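Local coordinates for protein thermospermine synthase (Medicago truncatula, PDB 6BQ6) that probably transfers an aminopropyl group from decarboxylated S-adenosylmethionine to spermidine, yielding the tetraamine thermospermine and methylthioadenosine, at residues 165-171 with 203-207; 272-276 with 291-296. One frame throughout, in Å; residues are numbered along the deposited sequence.

Contact 1 (165-171 with 203-207)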
ATOM      1  N   LYS B 165      -6.308  35.310  14.736  1.00 27.08           N
ATOM      2  CA  LYS B 165      -7.453  36.204  14.972  1.00 27.85           C
ATOM      3  C   LYS B 165      -7.254  36.992  16.225  1.00 27.03           C
ATOM      4  O   LYS B 165      -7.480  38.205  16.243  1.00 27.76           O
ATOM      5  CB  LYS B 165      -8.814  35.439  15.032  1.00 30.14           C
ATOM      6  CG  LYS B 165     -10.006  36.325  15.348  1.00 34.47           C
ATOM      7  CD  LYS B 165     -11.301  35.504  15.384  1.00 36.80           C
ATOM      8  CE  LYS B 165     -12.390  36.141  16.244  1.00 40.92           C
ATOM      9  NZ  LYS B 165     -13.165  37.130  15.473  1.00 43.25           N
ATOM     10  N   ALA B 166      -6.857  36.318  17.295  1.00 27.56           N
ATOM     11  CA  ALA B 166      -6.568  36.999  18.555  1.00 27.82           C
ATOM     12  C   ALA B 166      -5.468  38.010  18.416  1.00 27.91           C
ATOM     13  O   ALA B 166      -5.578  39.131  18.943  1.00 28.91           O
ATOM     14  CB  ALA B 166      -6.176  35.969  19.611  1.00 29.35           C
ATOM     15  N   GLU B 167      -4.397  37.620  17.714  1.00 26.29           N
ATOM     16  CA  GLU B 167      -3.259  38.534  17.520  1.00 26.52           C
ATOM     17  C   GLU B 167      -3.627  39.798  16.761  1.00 25.97           C
ATOM     18  O   GLU B 167      -3.336  40.908  17.223  1.00 25.55           O
ATOM     19  CB  GLU B 167      -2.119  37.826  16.807  1.00 26.92           C
ATOM     20  CG  GLU B 167      -0.835  38.592  16.746  1.00 26.66           C
ATOM     21  CD  GLU B 167      -0.203  38.869  18.106  1.00 28.77           C
ATOM     22  OE1 GLU B 167      -0.538  38.155  19.073  1.00 28.48           O
ATOM     23  OE2 GLU B 167       0.689  39.764  18.169  1.00 30.24           O
ATOM     24  N   LEU B 168      -4.329  39.641  15.635  1.00 25.21           N
ATOM     25  CA  LEU B 168      -4.754  40.799  14.838  1.00 26.64           C
ATOM     26  C   LEU B 168      -5.725  41.711  15.608  1.00 28.64           C
ATOM     27  O   LEU B 168      -5.584  42.931  15.564  1.00 29.08           O
ATOM     28  CB  LEU B 168      -5.391  40.370  13.524  1.00 26.30           C
ATOM     29  CG  LEU B 168      -4.402  39.799  12.483  1.00 25.76           C
ATOM     30  CD1 LEU B 168      -5.134  39.061  11.371  1.00 26.52           C
ATOM     31  CD2 LEU B 168      -3.540  40.900  11.902  1.00 25.36           C
ATOM     32  N   GLU B 169      -6.691  41.102  16.279  1.00 30.36           N
ATOM     33  CA  GLU B 169      -7.734  41.858  16.989  1.00 33.37           C
ATOM     34  C   GLU B 169      -7.171  42.622  18.149  1.00 34.46           C
ATOM     35  O   GLU B 169      -7.682  43.690  18.462  1.00 37.09           O
ATOM     36  CB  GLU B 169      -8.822  40.937  17.522  1.00 37.45           C
ATOM     37  CG  GLU B 169      -9.705  40.487  16.411  1.00 40.09           C
ATOM     38  CD  GLU B 169     -11.014  39.872  16.854  1.00 45.35           C
ATOM     39  OE1 GLU B 169     -11.042  39.199  17.914  1.00 43.87           O
ATOM     40  OE2 GLU B 169     -11.989  40.054  16.069  1.00 48.08           O
ATOM     41  N   GLY B 170      -6.133  42.079  18.777  1.00 32.45           N
ATOM     42  CA  GLY B 170      -5.553  42.670  19.978  1.00 33.12           C
ATOM     43  C   GLY B 170      -4.601  43.814  19.792  1.00 33.31           C
ATOM     44  O   GLY B 170      -4.153  44.398  20.779  1.00 34.94           O
ATOM     45  N   LYS B 171      -4.242  44.137  18.554  1.00 32.08           N
ATOM     46  CA  LYS B 171      -3.364  45.246  18.250  1.00 33.09           C
ATOM     47  C   LYS B 171      -3.940  46.084  17.134  1.00 33.67           C
ATOM     48  O   LYS B 171      -4.647  45.564  16.245  1.00 33.36           O
ATOM     49  CB  LYS B 171      -1.987  44.731  17.819  1.00 35.19           C
ATOM     50  CG  LYS B 171      -1.208  43.976  18.883  1.00 37.05           C
ATOM     51  CD  LYS B 171       0.240  43.799  18.439  1.00 39.48           C
ATOM     52  CE  LYS B 171       1.123  43.161  19.495  1.00 43.62           C
ATOM     53  NZ  LYS B 171       0.527  41.927  20.070  1.00 47.08           N
ATOM     54  N   THR B 203     -12.256  41.560  11.049  1.00 24.60           N
ATOM     55  CA  THR B 203     -10.966  41.394  11.747  1.00 24.80           C
ATOM     56  C   THR B 203      -9.812  41.711  10.831  1.00 23.47           C
ATOM     57  O   THR B 203      -8.934  42.487  11.175  1.00 22.95           O
ATOM     58  CB  THR B 203     -10.811  39.982  12.404  1.00 26.94           C
ATOM     59  OG1 THR B 203     -11.853  39.740  13.388  1.00 27.46           O
ATOM     60  CG2 THR B 203      -9.443  39.795  13.025  1.00 28.51           C
ATOM     61  N   LEU B 204      -9.793  41.088   9.657  1.00 23.01           N
ATOM     62  CA  LEU B 204      -8.622  41.212   8.772  1.00 23.38           C
ATOM     63  C   LEU B 204      -8.606  42.554   8.027  1.00 23.70           C
ATOM     64  O   LEU B 204      -7.595  43.284   8.016  1.00 21.65           O
ATOM     65  CB  LEU B 204      -8.622  40.054   7.770  1.00 24.92           C
ATOM     66  CG  LEU B 204      -7.258  39.926   7.030  1.00 25.78           C
ATOM     67  CD1 LEU B 204      -6.770  38.494   6.968  1.00 25.96           C
ATOM     68  CD2 LEU B 204      -7.397  40.539   5.673  1.00 26.66           C
ATOM     69  N   LYS B 205      -9.700  42.860   7.337  1.00 24.27           N
ATOM     70  CA  LYS B 205      -9.750  44.100   6.526  1.00 26.31           C
ATOM     71  C   LYS B 205      -9.393  45.354   7.308  1.00 24.76           C
ATOM     72  O   LYS B 205      -8.577  46.157   6.821  1.00 23.93           O
ATOM     73  CB  LYS B 205     -11.094  44.213   5.793  1.00 30.72           C
ATOM     74  CG  LYS B 205     -11.115  45.225   4.660  1.00 36.27           C
ATOM     75  CD  LYS B 205     -12.240  44.936   3.656  1.00 39.44           C
ATOM     76  CE  LYS B 205     -13.015  46.184   3.339  1.00 44.05           C
ATOM     77  NZ  LYS B 205     -13.912  45.997   2.162  1.00 45.12           N
ATOM     78  N   PRO B 206      -9.889  45.486   8.576  1.00 24.47           N
ATOM     79  CA  PRO B 206      -9.475  46.649   9.371  1.00 25.05           C
ATOM     80  C   PRO B 206      -8.008  46.755   9.679  1.00 24.79           C
ATOM     81  O   PRO B 206      -7.556  47.836  10.050  1.00 24.48           O
ATOM     82  CB  PRO B 206     -10.254  46.485  10.661  1.00 25.86           C
ATOM     83  CG  PRO B 206     -11.452  45.733  10.281  1.00 25.27           C
ATOM     84  CD  PRO B 206     -10.991  44.767   9.228  1.00 26.01           C
ATOM     85  N   LYS B 207      -7.251  45.661   9.532  1.00 23.68           N
ATOM     86  CA  LYS B 207      -5.821  45.697   9.765  1.00 23.49           C
ATOM     87  C   LYS B 207      -4.985  45.686   8.495  1.00 23.69           C
ATOM     88  O   LYS B 207      -3.791  45.465   8.579  1.00 22.39           O
ATOM     89  CB  LYS B 207      -5.428  44.553  10.736  1.00 24.56           C
ATOM     90  CG  LYS B 207      -6.097  44.691  12.137  1.00 26.79           C
ATOM     91  CD  LYS B 207      -5.817  46.007  12.882  1.00 28.57           C
ATOM     92  CE  LYS B 207      -6.881  46.366  13.919  1.00 29.02           C
ATOM     93  NZ  LYS B 207      -7.101  45.346  14.962  1.00 28.02           N
TER
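E169 and T203 bring helix 164-169 and helix 197-204 nearest, their CA atoms 6.2 Å apart, and side chains there and further along both segments complete the join. At this point the T203 hydroxyl donates to the E169 carboxylate, OG1 to OE2 at 2.7 Å. The two side chains cross at about a right angle, and the hydroxyl reaches OE2 from above the carboxylate plane, 38° out of it. K165 NZ comes to the same face and the same oxygen at 3.2 Å in a salt bridge, so E169 OE2 is gripped twice. T203 (chi1 -60°) keeps its hydroxyl beside the backbone N, which turns its CG2 methyl to the aliphatic part of the glutamate, CG2 to E169 CG at 3.5 Å, and to L168 CB at 4.1 Å. Toward the C-terminal ends of both segments, K207 reaches across to segment 165-171. Bends at chi2 (-57°) and chi4 fold the chain until NZ donates to two backbone oxygens, L168 O at 2.9 Å and K171 O at 2.8 Å. Both carbonyls are met somewhat out of their planes. K207 is a buried residue, and the two carbonyl oxygens probably help to offset its positive charge. L168 lies inward between the two polar groups, its CD2 4.3 Å from K207 CB, and also rests on F106 of strand 104-107. The helices flank strand 175-181 in sequence, one before it and one after, and pair as neighbours in the Rossmann-like fold that this aminopropyltransferase shares with AdoMet-dependent methyltransferases, with the adenosine-binding residues D163 and A164 just ahead of K165.

Contact 2 (272-276 with 291-296)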
ATOM      1  N   ALA B 272       2.253  41.000 -17.446  1.00 26.99           N
ATOM      2  CA  ALA B 272       3.462  40.201 -17.316  1.00 26.29           C
ATOM      3  C   ALA B 272       4.708  41.052 -17.258  1.00 27.77           C
ATOM      4  O   ALA B 272       5.542  40.897 -16.395  1.00 25.85           O
ATOM      5  CB  ALA B 272       3.565  39.206 -18.443  1.00 25.82           C
ATOM      6  N   GLU B 273       4.838  41.996 -18.174  1.00 29.75           N
ATOM      7  CA  GLU B 273       6.078  42.747 -18.218  1.00 30.00           C
ATOM      8  C   GLU B 273       6.250  43.665 -17.031  1.00 29.44           C
ATOM      9  O   GLU B 273       7.351  43.814 -16.559  1.00 29.26           O
ATOM     10  CB  GLU B 273       6.194  43.551 -19.514  1.00 31.20           C
ATOM     11  CG  GLU B 273       6.308  42.720 -20.773  1.00 32.57           C
ATOM     12  CD  GLU B 273       5.018  42.088 -21.212  1.00 32.11           C
ATOM     13  OE1 GLU B 273       3.926  42.488 -20.757  1.00 32.87           O
ATOM     14  OE2 GLU B 273       5.051  41.144 -22.005  1.00 37.07           O
ATOM     15  N   GLU B 274       5.174  44.295 -16.569  1.00 30.92           N
ATOM     16  CA  GLU B 274       5.269  45.141 -15.376  1.00 32.50           C
ATOM     17  C   GLU B 274       5.643  44.333 -14.142  1.00 29.58           C
ATOM     18  O   GLU B 274       6.488  44.734 -13.347  1.00 29.26           O
ATOM     19  CB  GLU B 274       3.989  45.948 -15.117  1.00 35.44           C
ATOM     20  CG  GLU B 274       4.094  46.938 -13.925  1.00 39.37           C
ATOM     21  CD  GLU B 274       5.413  47.739 -13.813  1.00 41.49           C
ATOM     22  OE1 GLU B 274       6.051  48.100 -14.828  1.00 43.40           O
ATOM     23  OE2 GLU B 274       5.812  48.057 -12.680  1.00 41.99           O
ATOM     24  N   LEU B 275       5.052  43.148 -14.015  1.00 28.63           N
ATOM     25  CA  LEU B 275       5.506  42.247 -12.987  1.00 26.28           C
ATOM     26  C   LEU B 275       6.992  41.913 -13.090  1.00 25.97           C
ATOM     27  O   LEU B 275       7.672  41.923 -12.094  1.00 25.24           O
ATOM     28  CB  LEU B 275       4.694  40.925 -13.015  1.00 25.81           C
ATOM     29  CG  LEU B 275       3.278  41.101 -12.538  1.00 25.27           C
ATOM     30  CD1 LEU B 275       2.412  39.899 -12.867  1.00 25.71           C
ATOM     31  CD2 LEU B 275       3.239  41.361 -11.044  1.00 24.64           C
ATOM     32  N   ASP B 276       7.501  41.602 -14.294  1.00 25.88           N
ATOM     33  CA  ASP B 276       8.954  41.291 -14.410  1.00 26.22           C
ATOM     34  C   ASP B 276       9.848  42.466 -14.011  1.00 26.30           C
ATOM     35  O   ASP B 276      10.896  42.286 -13.387  1.00 26.73           O
ATOM     36  CB  ASP B 276       9.334  40.823 -15.805  1.00 26.78           C
ATOM     37  CG  ASP B 276       8.790  39.445 -16.121  1.00 28.15           C
ATOM     38  OD1 ASP B 276       8.662  38.611 -15.181  1.00 28.09           O
ATOM     39  OD2 ASP B 276       8.474  39.181 -17.313  1.00 28.61           O
ATOM     40  N   ASP B 291       7.818  34.072 -13.180  1.00 22.92           N
ATOM     41  CA  ASP B 291       7.984  35.328 -13.896  1.00 22.23           C
ATOM     42  C   ASP B 291       6.591  35.863 -14.204  1.00 23.34           C
ATOM     43  O   ASP B 291       5.574  35.242 -13.829  1.00 20.66           O
ATOM     44  CB  ASP B 291       8.908  35.235 -15.128  1.00 23.55           C
ATOM     45  CG  ASP B 291       8.411  34.311 -16.197  1.00 23.84           C
ATOM     46  OD1 ASP B 291       7.243  33.805 -16.131  1.00 22.58           O
ATOM     47  OD2 ASP B 291       9.209  34.031 -17.140  1.00 24.27           O
ATOM     48  N   GLY B 292       6.513  37.015 -14.874  1.00 22.62           N
ATOM     49  CA  GLY B 292       5.225  37.617 -15.121  1.00 23.00           C
ATOM     50  C   GLY B 292       4.315  36.789 -15.975  1.00 22.66           C
ATOM     51  O   GLY B 292       3.094  36.675 -15.657  1.00 22.62           O
ATOM     52  N   LYS B 293       4.867  36.180 -17.020  1.00 22.14           N
ATOM     53  CA  LYS B 293       4.055  35.314 -17.872  1.00 23.56           C
ATOM     54  C   LYS B 293       3.473  34.131 -17.105  1.00 21.81           C
ATOM     55  O   LYS B 293       2.315  33.727 -17.305  1.00 21.50           O
ATOM     56  CB  LYS B 293       4.849  34.791 -19.075  1.00 25.84           C
ATOM     57  CG  LYS B 293       4.929  35.719 -20.279  1.00 29.84           C
ATOM     58  CD  LYS B 293       5.564  34.884 -21.401  1.00 32.48           C
ATOM     59  CE  LYS B 293       5.730  35.636 -22.694  1.00 36.99           C
ATOM     60  NZ  LYS B 293       6.061  34.657 -23.776  1.00 38.99           N
ATOM     61  N   THR B 294       4.265  33.602 -16.192  1.00 20.89           N
ATOM     62  CA  THR B 294       3.807  32.504 -15.338  1.00 20.44           C
ATOM     63  C   THR B 294       2.615  32.920 -14.508  1.00 20.21           C
ATOM     64  O   THR B 294       1.613  32.180 -14.418  1.00 19.54           O
ATOM     65  CB  THR B 294       4.929  31.942 -14.447  1.00 20.90           C
ATOM     66  OG1 THR B 294       6.061  31.566 -15.240  1.00 20.62           O
ATOM     67  CG2 THR B 294       4.466  30.684 -13.716  1.00 21.32           C
ATOM     68  N   PHE B 295       2.686  34.110 -13.896  1.00 19.95           N
ATOM     69  CA  PHE B 295       1.555  34.566 -13.117  1.00 19.71           C
ATOM     70  C   PHE B 295       0.309  34.782 -13.952  1.00 20.34           C
ATOM     71  O   PHE B 295      -0.801  34.393 -13.539  1.00 20.60           O
ATOM     72  CB  PHE B 295       1.884  35.832 -12.302  1.00 20.05           C
ATOM     73  CG  PHE B 295       0.717  36.275 -11.520  1.00 20.36           C
ATOM     74  CD1 PHE B 295       0.313  35.497 -10.453  1.00 19.77           C
ATOM     75  CD2 PHE B 295      -0.090  37.306 -11.952  1.00 21.27           C
ATOM     76  CE1 PHE B 295      -0.862  35.769  -9.767  1.00 20.42           C
ATOM     77  CE2 PHE B 295      -1.262  37.597 -11.254  1.00 21.10           C
ATOM     78  CZ  PHE B 295      -1.628  36.819 -10.166  1.00 20.92           C
ATOM     79  N   VAL B 296       0.460  35.366 -15.132  1.00 21.59           N
ATOM     80  CA  VAL B 296      -0.698  35.596 -16.003  1.00 23.41           C
ATOM     81  C   VAL B 296      -1.314  34.268 -16.395  1.00 23.13           C
ATOM     82  O   VAL B 296      -2.534  34.149 -16.335  1.00 24.39           O
ATOM     83  CB  VAL B 296      -0.340  36.468 -17.220  1.00 25.32           C
ATOM     84  CG1 VAL B 296      -1.431  36.376 -18.304  1.00 26.98           C
ATOM     85  CG2 VAL B 296      -0.071  37.878 -16.729  1.00 26.81           C
TER
HETATM   86  O   HOH W   1       7.460  36.837 -18.041  1.00 27.62           O
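A272 and G292 stand with CA atoms 3.8 Å apart where helices 272-282 and 292-298 meet; the axes of segments 272-276 and 292-296 run at 132°, nearer antiparallel than parallel. Hydrogen bonds come first. D276 OD1 accepts the G292 amide at 2.7 Å on its syn side, 34° out of the carboxylate plane, while OD2 accepts a hydrogen bond from a water that in turn accepts from K293 N. The carboxylate thus serves two amides of the opening turn, directly and through water. D291, the N-cap residue, holds a third: its OD1 accepts T294 N at 3.0 Å and T294 OG1 at 2.7 Å. A chi1 of 62° puts the D291 carboxylate between its own N and carbonyl carbon, back over that turn. With an alanine at D276, the G292 amide and the bridging water would probably lose their acceptor. The close backbone approach adds a CA-H...O contact from G292 CA to A272 O at 3.5 Å; G292 has no CB, and its CA can come up to that oxygen. Apolar contacts finish the interface: L275 CD1 meets F295 CD2 obliquely at 3.7 Å, and A272 CB lies 4.2 Å from V296 CG2. Both L275 and F295 also pack on helix 84-98. The result is a helix-loop-helix unit whose second helix is N-capped by D291; the same D291 takes part in the subunit interface through a salt bridge from OD2 to R306 of the second subunit.

In the fold
The two contacts are a worked example of helices joined one after another along a chain. From the N terminus, the chain first completes the strands of the N-terminal region and the parallel strands 104-107, 127-132 and 157-161. Contact 1 then closes a loop of 31 residues that includes strand 175-181 and the early part of helix 197-204. The chain next adds strands 212-220, 243-251 and 256-264 before contact 2 closes a shorter connection of 14 residues between the helices that follow the sheet. The contacts lie in series, neither enclosing nor crossing the other, with centres 32 Å apart and nearest atoms about 17 Å apart. Contact 1 joins helices flanking the sheet; contact 2 joins late helices beside helix 84-98.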